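Local coordinates for protein salmonella typhimurium DB7155 bacteriophage DET7 tailspike (Bacteriophage, PDB 2V5I) that serves as the trimeric receptor-binding tailspike of a myovirus and probably binds and hydrolyses the O-antigen polysaccharide of its Salmonella host, at residues A[100-103]-A[108-111]; A[329-334]-A[376-381]. All coordinates share one frame; numbering follows the deposited sequence.

Interaction 1: A[100-103]-A[108-111]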
# COMPACT_ATOMS: atom_id res chain seq x y z
N ILE A 100 14.43 -32.12 9.31
CA ILE A 100 15.54 -31.19 9.32
C ILE A 100 15.07 -29.78 9.73
O ILE A 100 13.86 -29.50 9.77
CB ILE A 100 16.30 -31.14 7.97
CG1 ILE A 100 15.36 -30.72 6.85
CG2 ILE A 100 17.00 -32.45 7.70
CD1 ILE A 100 16.04 -30.26 5.57
N PHE A 101 16.05 -28.99 10.19
CA PHE A 101 15.81 -27.68 10.76
C PHE A 101 16.93 -26.73 10.34
O PHE A 101 17.83 -26.40 11.14
CB PHE A 101 15.69 -27.78 12.29
CG PHE A 101 15.06 -26.61 12.94
CD1 PHE A 101 13.67 -26.49 13.01
CD2 PHE A 101 15.82 -25.59 13.48
CE1 PHE A 101 13.08 -25.39 13.66
CE2 PHE A 101 15.21 -24.49 14.12
CZ PHE A 101 13.85 -24.41 14.21
N PRO A 102 16.87 -26.24 9.06
CA PRO A 102 17.97 -25.46 8.52
C PRO A 102 18.01 -23.99 9.01
O PRO A 102 18.24 -23.08 8.21
CB PRO A 102 17.74 -25.55 7.00
CG PRO A 102 16.20 -25.70 6.87
CD PRO A 102 15.85 -26.59 8.05
N TRP A 103 17.70 -23.77 10.28
CA TRP A 103 17.84 -22.44 10.92
C TRP A 103 18.62 -22.60 12.21
O TRP A 103 18.37 -23.52 12.99
CB TRP A 103 16.47 -21.83 11.24
CG TRP A 103 15.61 -21.69 10.02
CD1 TRP A 103 15.54 -20.62 9.13
CD2 TRP A 103 14.66 -22.65 9.54
NE1 TRP A 103 14.63 -20.90 8.16
CE2 TRP A 103 14.10 -22.14 8.35
CE3 TRP A 103 14.24 -23.89 10.00
CZ2 TRP A 103 13.14 -22.84 7.63
CZ3 TRP A 103 13.28 -24.60 9.28
CH2 TRP A 103 12.77 -24.07 8.09
N LYS A 108 19.40 -17.57 11.72
CA LYS A 108 20.04 -17.54 10.42
C LYS A 108 19.91 -18.85 9.66
O LYS A 108 19.93 -19.92 10.25
CB LYS A 108 21.54 -17.21 10.52
CG LYS A 108 21.89 -15.98 11.35
CD LYS A 108 21.05 -14.79 10.99
CE LYS A 108 21.36 -13.55 11.86
NZ LYS A 108 20.97 -12.28 11.12
N TRP A 109 19.88 -18.76 8.35
CA TRP A 109 19.82 -19.95 7.49
C TRP A 109 21.08 -20.78 7.70
O TRP A 109 22.20 -20.24 7.78
CB TRP A 109 19.72 -19.53 6.02
CG TRP A 109 18.37 -19.05 5.57
CD1 TRP A 109 18.03 -17.77 5.20
CD2 TRP A 109 17.24 -19.86 5.35
NE1 TRP A 109 16.70 -17.75 4.84
CE2 TRP A 109 16.18 -19.01 4.93
CE3 TRP A 109 16.98 -21.21 5.55
CZ2 TRP A 109 14.89 -19.50 4.63
CZ3 TRP A 109 15.73 -21.73 5.23
CH2 TRP A 109 14.68 -20.84 4.79
N ILE A 110 20.89 -22.10 7.73
CA ILE A 110 22.00 -23.08 7.61
C ILE A 110 21.94 -23.63 6.22
O ILE A 110 20.93 -24.23 5.82
CB ILE A 110 21.83 -24.21 8.63
CG1 ILE A 110 21.73 -23.64 10.04
CG2 ILE A 110 22.97 -25.20 8.54
CD1 ILE A 110 21.44 -24.67 11.17
N THR A 111 23.04 -23.47 5.48
CA THR A 111 23.04 -23.89 4.07
C THR A 111 24.00 -25.05 3.75
O THR A 111 23.84 -25.70 2.72
CB THR A 111 23.37 -22.71 3.13
OG1 THR A 111 24.67 -22.21 3.46
CG2 THR A 111 22.31 -21.61 3.30

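Interaction 2: A[329-334]-A[376-381]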
# COMPACT_ATOMS: atom_id res chain seq x y z
N VAL A 329 7.28 -10.13 1.17
CA VAL A 329 8.13 -11.30 1.36
C VAL A 329 9.41 -10.87 2.09
O VAL A 329 10.00 -9.86 1.74
CB VAL A 329 8.52 -11.96 0.02
CG1 VAL A 329 9.43 -13.17 0.25
CG2 VAL A 329 7.28 -12.38 -0.84
N MET A 330 9.84 -11.69 3.06
CA MET A 330 11.13 -11.45 3.71
C MET A 330 11.87 -12.75 4.00
O MET A 330 11.25 -13.77 4.32
CB MET A 330 10.90 -10.71 5.03
CG MET A 330 10.30 -9.35 4.86
SD MET A 330 10.17 -8.45 6.44
CE MET A 330 11.91 -8.36 6.86
N ASN A 331 13.19 -12.70 3.81
CA ASN A 331 14.11 -13.77 4.18
C ASN A 331 13.93 -15.09 3.41
O ASN A 331 14.25 -16.14 3.92
CB ASN A 331 14.12 -14.01 5.69
CG ASN A 331 15.35 -14.74 6.15
OD1 ASN A 331 16.47 -14.48 5.65
ND2 ASN A 331 15.19 -15.62 7.16
N SER A 332 13.50 -15.04 2.16
CA SER A 332 13.43 -16.25 1.32
C SER A 332 14.84 -16.74 0.99
O SER A 332 15.77 -15.97 0.86
CB SER A 332 12.63 -16.01 0.03
OG SER A 332 13.20 -14.93 -0.69
N LEU A 333 15.01 -18.04 0.94
CA LEU A 333 16.29 -18.62 0.52
C LEU A 333 16.38 -18.78 -1.00
O LEU A 333 17.51 -18.77 -1.54
CB LEU A 333 16.54 -19.91 1.29
CG LEU A 333 17.91 -20.56 1.09
CD1 LEU A 333 19.05 -19.70 1.54
CD2 LEU A 333 17.96 -21.89 1.85
N GLY A 334 15.25 -18.96 -1.70
CA GLY A 334 15.15 -19.09 -3.13
C GLY A 334 14.97 -17.76 -3.82
O GLY A 334 15.96 -17.04 -4.03
N CYS A 376 18.30 -7.72 -1.03
CA CYS A 376 18.19 -9.07 -1.50
C CYS A 376 19.56 -9.65 -1.93
O CYS A 376 20.58 -8.96 -1.97
CB CYS A 376 17.10 -9.22 -2.59
SG CYS A 376 15.45 -8.95 -1.84
N ASN A 377 19.55 -10.95 -2.16
CA ASN A 377 20.78 -11.72 -2.39
C ASN A 377 21.84 -11.55 -1.31
O ASN A 377 23.03 -11.45 -1.60
CB ASN A 377 21.36 -11.47 -3.78
CG ASN A 377 22.38 -12.53 -4.16
OD1 ASN A 377 22.30 -13.68 -3.68
ND2 ASN A 377 23.37 -12.16 -4.97
N TYR A 378 21.41 -11.49 -0.05
CA TYR A 378 22.36 -11.16 1.02
C TYR A 378 23.35 -12.32 1.25
O TYR A 378 24.40 -12.08 1.81
CB TYR A 378 21.64 -10.66 2.29
CG TYR A 378 20.91 -11.68 3.13
CD1 TYR A 378 21.60 -12.69 3.80
CD2 TYR A 378 19.53 -11.59 3.36
CE1 TYR A 378 20.96 -13.61 4.57
CE2 TYR A 378 18.88 -12.51 4.13
CZ TYR A 378 19.58 -13.51 4.76
OH TYR A 378 18.95 -14.45 5.58
N LEU A 379 23.06 -13.54 0.79
CA LEU A 379 24.02 -14.65 0.84
C LEU A 379 24.92 -14.70 -0.41
O LEU A 379 25.76 -15.60 -0.54
CB LEU A 379 23.33 -16.00 1.03
CG LEU A 379 22.67 -16.22 2.38
CD1 LEU A 379 22.16 -17.65 2.51
CD2 LEU A 379 23.60 -15.95 3.52
N ASN A 380 24.79 -13.74 -1.32
CA ASN A 380 25.76 -13.63 -2.42
C ASN A 380 25.80 -14.83 -3.35
O ASN A 380 26.90 -15.30 -3.79
CB ASN A 380 27.15 -13.30 -1.89
CG ASN A 380 28.07 -12.69 -2.94
OD1 ASN A 380 27.61 -12.17 -3.96
ND2 ASN A 380 29.38 -12.79 -2.70
N PHE A 381 24.63 -15.34 -3.70
CA PHE A 381 24.48 -16.30 -4.79
C PHE A 381 24.93 -15.68 -6.12
O PHE A 381 24.96 -14.46 -6.27
CB PHE A 381 23.04 -16.74 -4.95
CG PHE A 381 22.52 -17.62 -3.84
CD1 PHE A 381 22.65 -18.99 -3.91
CD2 PHE A 381 21.79 -17.09 -2.81
CE1 PHE A 381 22.13 -19.80 -2.91
CE2 PHE A 381 21.26 -17.88 -1.80
CZ PHE A 381 21.43 -19.23 -1.85

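Interaction 1: A[100-103]-A[108-111]
Trp-103 and Trp-109 both turn CG beside their own backbone N and opposite the carbonyl carbon (chi1 -58° and -76°), which sends two indoles the same way, side by side, from a pair of short chain segments. These segments belong to the loop between strand 98-99 and helix 113-117 of the P22-type tailspike fold, a right-handed parallel beta-helix. Their backbones meet in a single bridge between Trp-103 and Trp-109, whose CA atoms are 4.7 Å apart. The N-H of Ile-110 gives a nearly straight bond to Pro-102 O (2.9 Å). Proline lacks an N-H, so Pro-102 takes part in this pairing through its C=O. Beside the bridge, Trp-103 CA makes a C-H...O contact with Lys-108 O.

The indoles are inclined by 38°, neither stacked nor edge-to-face; the five-membered ring of Trp-103 lies nearest the six-membered ring of Trp-109, centroids 4.3 Å apart. Large flat side chains suit the place because they spread apolar surface beside the single bridge; Arg-252 adds a cation-pi contact to Trp-103. Ile-110 instead reaches back with its longer branch, laying CD1 against Trp-103 C at 3.6 Å. Within the aromatic pair, the nearest approach is Trp-103 NE1 over one face of Trp-109, 3.2 Å from CZ3.

Interaction 2: A[329-334]-A[376-381]
At the edge of the Tyr-378 ring, near its plane, sits Asn-331 OD1, and the amide and the phenol are nearly coplanar, 10° apart. The Phe-381 ring likewise has an amide oxygen at its edge and in its plane, Asn-377 OD1 of its own segment. The tyrosine hydroxyl donates to Asn-331 in a very short hydrogen bond, Tyr-378 OH to Asn-331 OD1 2.5 Å. Tyr-378 CG occupies the position between backbone N and carbonyl carbon (chi1 74°), and the long ring then carries its hydroxyl across to a segment whose nearest CA atoms, those of Asn-331 and Cys-376, are 8.4 Å apart. Asparagine suits the other side because its amide serves two partners: OD1 takes the phenol, while ND2 bonds Ser-284 OG. Lys-403 makes a cation-pi contact with the tyrosine.

A second, apolar patch is built round Leu-333. One of its methyls, CD1, meets Leu-379 CD1 at 3.8 Å and also approaches Phe-381 CZ at 4.2 Å; the branched leucine thus touches two side chains with one carbon. Both partners come from a type I turn, Asn-377 to Asn-380, and the residue after it. Asn-377 braces this turn from within: its OD1 accepts Phe-381 N (2.9 Å), and its ND2 returns a bond to Phe-381 O, nearly in the amide plane.

The contact lies on the beta-helix between the end of strand 323-330, where Val-329 pairs with strand 345-352, and the loop joining strands 371-374 and 386-388; Met-330 packs on Leu-323 of a neighbouring subunit.

Both segments of interaction 1 precede those of interaction 2 in the sequence, yet the centres lie only about 13 Å apart. The loop between strand 98-99 and helix 113-117 therefore lies alongside much later turns of the beta-helix, at the end of strand 323-330 and the loop after strand 371-374. Trp-109 joins the two directly: its NE1 probably donates a hydrogen bond to Asn-331 O at 3.1 Å, while its ring packs on Leu-333 and Tyr-378. Thr-111 adds a methyl contact with Leu-379. Residues more than 200 positions apart thus share one patch beside the solenoid, so the loop of 100-111 packs against later turns of the beta-helix.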